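Local coordinates for protein 4-oxalocrotonate tautomerase family enzyme (Burkholderia sp. RPE67, PDB 6VVM) that belongs to the tautomerase superfamily, as a 4-oxalocrotonate tautomerase family enzyme built from two tandem tautomerase units and assembled as a trimer, at residues Gly22-Thr27 with Ala33-Val38. Residues are numbered along the deposited sequence; the frame is centred on the assembly and turned at random.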
loop_
_atom_site.group_PDB
_atom_site.type_symbol
_atom_site.label_atom_id
_atom_site.label_comp_id
_atom_site.label_asym_id
_atom_site.label_seq_id
_atom_site.Cartn_x
_atom_site.Cartn_y
_atom_site.Cartn_z
ATOM N N GLY A 22 -16.366 -12.494 -4.897
ATOM C CA GLY A 22 -15.612 -13.359 -5.787
ATOM C C GLY A 22 -14.146 -13.456 -5.411
ATOM O O GLY A 22 -13.552 -14.531 -5.481
ATOM N N LEU A 23 -13.537 -12.326 -5.019
ATOM C CA LEU A 23 -12.128 -12.343 -4.629
ATOM C C LEU A 23 -11.905 -13.170 -3.369
ATOM O O LEU A 23 -10.828 -13.748 -3.177
ATOM C CB LEU A 23 -11.628 -10.908 -4.428
ATOM C CG LEU A 23 -11.584 -10.055 -5.703
ATOM C CD1 LEU A 23 -11.144 -8.655 -5.319
ATOM C CD2 LEU A 23 -10.602 -10.625 -6.699
ATOM N N THR A 24 -12.892 -13.206 -2.481
ATOM C CA THR A 24 -12.762 -14.046 -1.298
ATOM C C THR A 24 -12.825 -15.520 -1.687
ATOM O O THR A 24 -11.980 -16.316 -1.271
ATOM C CB THR A 24 -13.843 -13.672 -0.275
ATOM O OG1 THR A 24 -13.656 -12.300 0.113
ATOM C CG2 THR A 24 -13.753 -14.552 0.986
ATOM N N ARG A 25 -13.803 -15.897 -2.517
ATOM C CA ARG A 25 -13.852 -17.269 -3.015
ATOM C C ARG A 25 -12.588 -17.608 -3.785
ATOM O O ARG A 25 -12.101 -18.743 -3.731
ATOM C CB ARG A 25 -15.072 -17.467 -3.910
ATOM C CG ARG A 25 -16.386 -17.213 -3.233
ATOM C CD ARG A 25 -17.534 -17.293 -4.253
ATOM N NE ARG A 25 -18.796 -16.985 -3.599
ATOM C CZ ARG A 25 -19.554 -17.890 -2.986
ATOM N NH1 ARG A 25 -19.191 -19.168 -2.968
ATOM N NH2 ARG A 25 -20.685 -17.517 -2.410
ATOM N N ALA A 26 -12.037 -16.628 -4.500
ATOM C CA ALA A 26 -10.833 -16.865 -5.283
ATOM C C ALA A 26 -9.661 -17.179 -4.376
ATOM O O ALA A 26 -8.832 -18.041 -4.698
ATOM C CB ALA A 26 -10.516 -15.639 -6.155
ATOM N N THR A 27 -9.586 -16.479 -3.236
ATOM C CA THR A 27 -8.473 -16.642 -2.316
ATOM C C THR A 27 -8.598 -17.952 -1.554
ATOM O O THR A 27 -7.617 -18.688 -1.418
ATOM C CB THR A 27 -8.423 -15.443 -1.360
ATOM O OG1 THR A 27 -8.272 -14.235 -2.124
ATOM C CG2 THR A 27 -7.259 -15.564 -0.375
ATOM N N ALA A 33 -6.925 -20.198 2.566
ATOM C CA ALA A 33 -7.216 -19.421 3.754
ATOM C C ALA A 33 -8.708 -19.512 4.064
ATOM O O ALA A 33 -9.533 -19.519 3.143
ATOM C CB ALA A 33 -6.809 -17.956 3.553
ATOM N N PRO A 34 -9.086 -19.591 5.334
ATOM C CA PRO A 34 -10.515 -19.548 5.674
ATOM C C PRO A 34 -11.135 -18.247 5.193
ATOM O O PRO A 34 -10.550 -17.174 5.346
ATOM C CB PRO A 34 -10.526 -19.632 7.205
ATOM C CG PRO A 34 -9.174 -20.114 7.591
ATOM C CD PRO A 34 -8.225 -19.694 6.523
ATOM N N ALA A 35 -12.330 -18.347 4.604
ATOM C CA ALA A 35 -13.027 -17.175 4.082
ATOM C C ALA A 35 -12.982 -16.001 5.048
ATOM O O ALA A 35 -12.737 -14.861 4.642
ATOM C CB ALA A 35 -14.485 -17.506 3.762
ATOM N N GLU A 36 -13.179 -16.283 6.336
ATOM C CA GLU A 36 -13.271 -15.233 7.337
ATOM C C GLU A 36 -11.953 -14.494 7.548
ATOM O O GLU A 36 -11.954 -13.399 8.118
ATOM C CB GLU A 36 -13.745 -15.848 8.654
ATOM C CG GLU A 36 -12.920 -17.064 9.071
ATOM C CD GLU A 36 -13.548 -18.397 8.668
ATOM O OE1 GLU A 36 -13.468 -19.350 9.479
ATOM O OE2 GLU A 36 -14.121 -18.499 7.556
ATOM N N SER A 37 -10.831 -15.067 7.128
ATOM C CA SER A 37 -9.544 -14.415 7.288
ATOM C C SER A 37 -9.206 -13.508 6.108
ATOM O O SER A 37 -8.148 -12.886 6.114
ATOM C CB SER A 37 -8.440 -15.457 7.474
ATOM O OG SER A 37 -8.111 -16.085 6.251
ATOM N N VAL A 38 -10.059 -13.443 5.098
ATOM C CA VAL A 38 -9.813 -12.596 3.930
ATOM C C VAL A 38 -10.429 -11.232 4.184
ATOM O O VAL A 38 -11.655 -11.116 4.302
ATOM C CB VAL A 38 -10.380 -13.234 2.656
ATOM C CG1 VAL A 38 -10.145 -12.313 1.438
ATOM C CG2 VAL A 38 -9.746 -14.591 2.441
HETATM O O HOH W 1 -13.629 -10.324 2.213
#
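Val38 sets its two methyls against two threonines one turn apart on the helix, CG1 against Thr24 and CG2 against Thr27. The valine's chi1 of 179° carries CG1 away from the backbone N and leaves CG2 beside it, and the two branches spread along the helix: CG1 lies 3.8 Å from OG1 of Thr24, while CG2 meets the CG2 methyl of Thr27 at 3.9 Å. In both threonines the methyl is swung opposite the backbone N (chi1 -61° in Thr24) and faces the loop, while the hydroxyl bonds back to its own helix. The OG1 of Thr27 bonds to Leu23 O at 2.8 Å, tilted 21° from the carbonyl plane, and this oxygen also takes the Thr27 N-H; Thr24 OG1 bonds likewise to Ile20 O. CG2 of Thr24 sits between CB of Val38 and Ala35, 3.8 Å from Ala35 O. One water spans the two segments, donating to Thr24 OG1 at 2.9 Å and to Val38 O at 3.0 Å. Across the short 3-10 turn, Ser37 OG binds Pro34 O in the carbonyl plane. The contact packs the connection of a beta-alpha-beta unit back on its helix: helix 13-31 lies beside helix 74-92, Pro1 touches Thr27 and Val38, and the chain then enters strand 39-45, with Val38 backbone-bonded to a neighbouring subunit.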